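Local coordinates for PmbA-related protein (Thermotoga maritima, PDB 1VL4) that probably acts as a metallopeptidase of the U62 family, related to PmbA and proposed as a modulator of DNA gyrase, at residues R21-A26 and V31-S36. Residues are numbered along the deposited sequence; the frame is centred on the assembly and turned at random.
Sequences RLFALA and VEVQIS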
loop_
_atom_site.group_PDB
_atom_site.type_symbol
_atom_site.label_atom_id
_atom_site.label_comp_id
_atom_site.label_asym_id
_atom_site.label_seq_id
_atom_site.Cartn_x
_atom_site.Cartn_y
_atom_site.Cartn_z
ATOM N N ARG A 21 -7.641 34.116 -7.161
ATOM C CA ARG A 21 -6.334 34.493 -7.685
ATOM C C ARG A 21 -6.009 33.596 -8.880
ATOM O O ARG A 21 -5.584 34.070 -9.925
ATOM C CB ARG A 21 -5.218 34.319 -6.633
ATOM C CG ARG A 21 -5.114 35.349 -5.467
ATOM C CD ARG A 21 -4.388 36.678 -5.830
ATOM N NE ARG A 21 -3.042 36.586 -6.449
ATOM C CZ ARG A 21 -2.775 36.592 -7.766
ATOM N NH1 ARG A 21 -3.757 36.625 -8.673
ATOM N NH2 ARG A 21 -1.509 36.543 -8.188
ATOM N N LEU A 22 -6.195 32.286 -8.683
ATOM C CA LEU A 22 -5.920 31.293 -9.724
ATOM C C LEU A 22 -6.748 31.488 -10.993
ATOM O O LEU A 22 -6.198 31.411 -12.100
ATOM C CB LEU A 22 -6.165 29.882 -9.187
ATOM C CG LEU A 22 -5.077 29.256 -8.286
ATOM C CD1 LEU A 22 -5.554 27.866 -7.908
ATOM C CD2 LEU A 22 -3.729 29.193 -8.979
ATOM N N PHE A 23 -8.064 31.731 -10.849
ATOM C CA PHE A 23 -8.900 32.023 -12.019
ATOM C C PHE A 23 -8.468 33.287 -12.773
ATOM O O PHE A 23 -8.476 33.334 -13.996
ATOM C CB PHE A 23 -10.366 32.159 -11.617
ATOM C CG PHE A 23 -11.062 30.865 -11.318
ATOM C CD1 PHE A 23 -10.367 29.688 -10.967
ATOM C CD2 PHE A 23 -12.441 30.813 -11.386
ATOM C CE1 PHE A 23 -11.081 28.513 -10.681
ATOM C CE2 PHE A 23 -13.136 29.670 -11.110
ATOM C CZ PHE A 23 -12.480 28.519 -10.761
ATOM N N ALA A 24 -8.076 34.320 -12.047
ATOM C CA ALA A 24 -7.568 35.536 -12.678
ATOM C C ALA A 24 -6.256 35.254 -13.460
ATOM O O ALA A 24 -6.086 35.662 -14.621
ATOM C CB ALA A 24 -7.338 36.597 -11.598
ATOM N N LEU A 25 -5.347 34.498 -12.843
ATOM C CA LEU A 25 -4.129 34.063 -13.531
ATOM C C LEU A 25 -4.420 33.288 -14.789
ATOM O O LEU A 25 -3.766 33.507 -15.802
ATOM C CB LEU A 25 -3.232 33.229 -12.620
ATOM C CG LEU A 25 -2.372 34.036 -11.653
ATOM C CD1 LEU A 25 -2.011 33.183 -10.464
ATOM C CD2 LEU A 25 -1.140 34.546 -12.360
ATOM N N ALA A 26 -5.399 32.399 -14.738
ATOM C CA ALA A 26 -5.768 31.584 -15.901
ATOM C C ALA A 26 -6.154 32.442 -17.087
ATOM O O ALA A 26 -5.614 32.308 -18.220
ATOM C CB ALA A 26 -6.921 30.624 -15.547
ATOM N N VAL A 31 -5.265 30.101 -20.478
ATOM C CA VAL A 31 -5.520 28.705 -20.124
ATOM C C VAL A 31 -6.784 28.572 -19.288
ATOM O O VAL A 31 -7.326 29.578 -18.805
ATOM C CB VAL A 31 -4.293 28.117 -19.365
ATOM C CG1 VAL A 31 -3.036 28.292 -20.191
ATOM C CG2 VAL A 31 -4.112 28.745 -17.984
ATOM N N GLU A 32 -7.279 27.339 -19.133
ATOM C CA GLU A 32 -8.327 27.078 -18.187
ATOM C C GLU A 32 -7.629 26.545 -16.933
ATOM O O GLU A 32 -6.497 26.059 -17.015
ATOM C CB GLU A 32 -9.347 26.034 -18.678
ATOM C CG GLU A 32 -9.867 26.267 -20.082
ATOM C CD GLU A 32 -10.706 27.521 -20.198
ATOM O OE1 GLU A 32 -11.104 28.087 -19.157
ATOM O OE2 GLU A 32 -10.953 27.946 -21.343
ATOM N N VAL A 33 -8.274 26.700 -15.784
ATOM C CA VAL A 33 -7.804 26.073 -14.545
ATOM C C VAL A 33 -8.951 25.388 -13.826
ATOM O O VAL A 33 -10.134 25.813 -13.895
ATOM C CB VAL A 33 -7.028 27.072 -13.617
ATOM C CG1 VAL A 33 -7.978 28.124 -13.020
ATOM C CG2 VAL A 33 -6.285 26.353 -12.549
ATOM N N GLN A 34 -8.597 24.267 -13.190
ATOM C CA GLN A 34 -9.486 23.500 -12.349
ATOM C C GLN A 34 -8.821 23.225 -11.012
ATOM O O GLN A 34 -7.638 22.884 -10.945
ATOM C CB GLN A 34 -9.902 22.206 -13.020
ATOM C CG GLN A 34 -10.802 21.333 -12.195
ATOM C CD GLN A 34 -11.407 20.211 -13.052
ATOM O OE1 GLN A 34 -12.391 20.402 -13.765
ATOM N NE2 GLN A 34 -10.751 19.063 -13.047
ATOM N N ILE A 35 -9.593 23.423 -9.953
ATOM C CA ILE A 35 -9.134 23.270 -8.597
ATOM C C ILE A 35 -10.017 22.243 -7.891
ATOM O O ILE A 35 -11.249 22.359 -7.865
ATOM C CB ILE A 35 -9.166 24.591 -7.813
ATOM C CG1 ILE A 35 -8.490 25.698 -8.588
ATOM C CG2 ILE A 35 -8.492 24.371 -6.438
ATOM C CD1 ILE A 35 -8.881 27.072 -8.084
ATOM N N SER A 36 -9.379 21.211 -7.359
ATOM C CA SER A 36 -10.052 20.179 -6.625
ATOM C C SER A 36 -9.530 20.245 -5.167
ATOM O O SER A 36 -8.305 20.285 -4.889
ATOM C CB SER A 36 -9.801 18.808 -7.246
ATOM O OG SER A 36 -10.223 18.783 -8.596
#
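An alpha-beta hairpin, in which helix 15-29 turns back almost antiparallel over strand 32-48, an inner strand of a six-stranded antiparallel sheet, brings Leu22, Phe23 and Ala26 onto Val31, Val33 and Ile35. It illustrates how a helix covers a sheet: the two short segments approach to 7.7 Å between axes, at 160° between their directions. Val33 and Ile35, two apart on the strand, both face the helix. The CD1 methyl of Ile35 reaches between two neighbours, meeting Leu22 CD1 at 3.4 Å, closer than two methyls normally settle, and the CE1 atom of Phe23 at 3.7 Å. Val33 holds its CG1 flanked by its own N and C (chi1 70°), the rotation that carries this methyl up to Phe23 CD1 at 3.5 Å and to the Ala26 CB at 3.7 Å. Both methyls come to the Phe23 ring at a slant. Near the turn the backbones lie close, and the CB of Ala26 is 3.4 Å from the carbonyl O of Val31. Here the amide N of Val31 gives a nearly straight hydrogen bond (167° at the hydrogen) to the O of Ala26, 3.2 Å away, with the donor tilted from the carbonyl plane. Strand 51-69 and helix 84-93 extend the apolar layer around Leu22, whereas on the opposite face of the strand Gln34 accepts a hydrogen bond at OE1 from ND2 of Asn167. Dispersion and burial of hydrocarbon thus probably supply most of the cohesion between the two segments, while one backbone bond ties the helix to the residue just ahead of the strand.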